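Local atomic coordinates of GP37 (PDB entry 5FT0), a protein that probably inhibits RNase E, the central ribonuclease of the bacterial RNA degradosome, during infection of Pseudomonas by phage phiKZ. Residues F44-C47 with H53-H56. Numbering follows the deposited sequence.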
ATOM      1  N   PHE A  44      10.524  17.745  14.516  1.00 33.17           N
ATOM      2  CA  PHE A  44      10.404  16.588  13.641  1.00 36.33           C
ATOM      3  C   PHE A  44      11.502  15.598  13.999  1.00 39.69           C
ATOM      4  O   PHE A  44      12.667  15.982  14.122  1.00 40.27           O
ATOM      5  CB  PHE A  44      10.507  16.989  12.169  1.00 39.84           C
ATOM      6  CG  PHE A  44      10.352  15.836  11.220  1.00 37.32           C
ATOM      7  CD1 PHE A  44       9.096  15.329  10.929  1.00 38.38           C
ATOM      8  CD2 PHE A  44      11.460  15.249  10.632  1.00 37.62           C
ATOM      9  CE1 PHE A  44       8.947  14.266  10.060  1.00 47.13           C
ATOM     10  CE2 PHE A  44      11.318  14.183   9.763  1.00 46.74           C
ATOM     11  CZ  PHE A  44      10.060  13.690   9.476  1.00 42.70           C
ATOM     12  N   VAL A  45      11.125  14.332  14.172  1.00 40.38           N
ATOM     13  CA  VAL A  45      12.034  13.291  14.636  1.00 38.46           C
ATOM     14  C   VAL A  45      12.069  12.171  13.608  1.00 42.36           C
ATOM     15  O   VAL A  45      11.028  11.780  13.068  1.00 46.57           O
ATOM     16  CB  VAL A  45      11.609  12.750  16.019  1.00 35.85           C
ATOM     17  CG1 VAL A  45      12.559  11.658  16.487  1.00 30.59           C
ATOM     18  CG2 VAL A  45      11.550  13.878  17.033  1.00 36.83           C
ATOM     19  N   THR A  46      13.268  11.657  13.339  1.00 37.83           N
ATOM     20  CA  THR A  46      13.465  10.511  12.461  1.00 45.82           C
ATOM     21  C   THR A  46      14.232   9.434  13.212  1.00 43.12           C
ATOM     22  O   THR A  46      15.271   9.717  13.818  1.00 42.41           O
ATOM     23  CB  THR A  46      14.218  10.911  11.187  1.00 45.92           C
ATOM     24  OG1 THR A  46      13.459  11.893  10.472  1.00 50.02           O
ATOM     25  CG2 THR A  46      14.441   9.698  10.294  1.00 44.75           C
ATOM     26  N   CYS A  47      13.721   8.204  13.171  1.00 46.33           N
ATOM     27  CA  CYS A  47      14.322   7.065  13.853  1.00 45.66           C
ATOM     28  C   CYS A  47      14.636   5.978  12.834  1.00 48.96           C
ATOM     29  O   CYS A  47      13.768   5.601  12.038  1.00 48.16           O
ATOM     30  CB  CYS A  47      13.389   6.519  14.938  1.00 40.11           C
ATOM     31  SG  CYS A  47      12.918   7.717  16.201  1.00 41.23           S
ATOM     32  N   HIS A  53      13.633   0.283   9.372  1.00 75.87           N
ATOM     33  CA  HIS A  53      13.698   1.752   9.343  1.00 74.66           C
ATOM     34  C   HIS A  53      12.817   2.247   8.185  1.00 80.73           C
ATOM     35  O   HIS A  53      12.600   1.460   7.242  1.00 82.53           O
ATOM     36  CB  HIS A  53      15.149   2.188   9.159  1.00 70.33           C
ATOM     37  N   ASN A  54      12.299   3.486   8.169  1.00 69.82           N
ATOM     38  CA  ASN A  54      12.431   4.569   9.150  1.00 62.18           C
ATOM     39  C   ASN A  54      11.070   4.895   9.787  1.00 62.57           C
ATOM     40  O   ASN A  54      10.036   4.731   9.131  1.00 62.30           O
ATOM     41  CB  ASN A  54      12.931   5.877   8.482  1.00 57.28           C
ATOM     42  CG  ASN A  54      14.421   5.899   8.208  1.00 67.87           C
ATOM     43  OD1 ASN A  54      15.128   4.916   8.400  1.00 68.09           O
ATOM     44  ND2 ASN A  54      14.903   7.041   7.747  1.00 67.28           N
ATOM     45  N   THR A  55      11.052   5.396  11.027  1.00 54.57           N
ATOM     46  CA  THR A  55       9.843   5.952  11.631  1.00 55.34           C
ATOM     47  C   THR A  55      10.009   7.452  11.859  1.00 44.32           C
ATOM     48  O   THR A  55      11.125   7.954  12.022  1.00 48.82           O
ATOM     49  CB  THR A  55       9.500   5.275  12.966  1.00 51.06           C
ATOM     50  OG1 THR A  55      10.563   5.481  13.905  1.00 63.69           O
ATOM     51  CG2 THR A  55       9.270   3.787  12.784  1.00 47.34           C
ATOM     52  N   HIS A  56       8.882   8.164  11.884  1.00 43.79           N
ATOM     53  CA  HIS A  56       8.884   9.617  12.002  1.00 43.57           C
ATOM     54  C   HIS A  56       7.846  10.069  13.020  1.00 42.86           C
ATOM     55  O   HIS A  56       6.773   9.467  13.136  1.00 41.23           O
ATOM     56  CB  HIS A  56       8.602  10.286  10.647  1.00 41.51           C
ATOM     57  CG  HIS A  56       9.424   9.740   9.519  1.00 60.26           C
ATOM     58  ND1 HIS A  56       9.087   8.585   8.846  1.00 66.18           N
ATOM     59  CD2 HIS A  56      10.565  10.190   8.946  1.00 54.47           C
ATOM     60  CE1 HIS A  56       9.987   8.345   7.909  1.00 65.56           C
ATOM     61  NE2 HIS A  56      10.894   9.304   7.948  1.00 61.40           N
TER
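Cys47 and Thr55 form an antiparallel hydrogen-bonded pair, joined by two nearly straight backbone bonds, Cys47 N to Thr55 O (2.8 Å) and Thr55 N to Cys47 O, and Thr46 and His56 make the adjoining non-hydrogen-bonded pair.

Phe44, Thr46 and His56 share one face of the sheet. With chi1 at -178°, the Phe44 ring swings opposite the backbone N, and its far end reaches His56. Its CZ lies 3.6 Å from His56 CD2. The two rings meet rim to rim, their planes at 28°, and neither lies over the face of the other. Two residues along, on the same face, Thr46 OG1 sits 3.7 Å from that same His56 CD2. At the backbone of this histidine, His56 CA lies 3.2 Å from Val45 O in a CA-H...O contact. The Thr46 methyl CG2 meets the amide nitrogen ND2 of Asn54, a residue that follows a cis peptide bond.

The contact is the turn-proximal part of the beta hairpin made by strands 42-48 and 55-59. Strand 55-59 is an outermost strand of a four-stranded antiparallel sheet within the chain. Strand 30-37 flanks 42-48 on its other edge.

Cys47 and Thr55 lie on the opposite face from His56. Thr55 OG1 stands between its backbone N and carbonyl carbon (chi1 61°) and touches Cys47 CB at 3.2 Å. Cys47 is buried; its side chain also packs on Val74 of helix 67-82. Val45 touches this helix too, through Val70 and Val74.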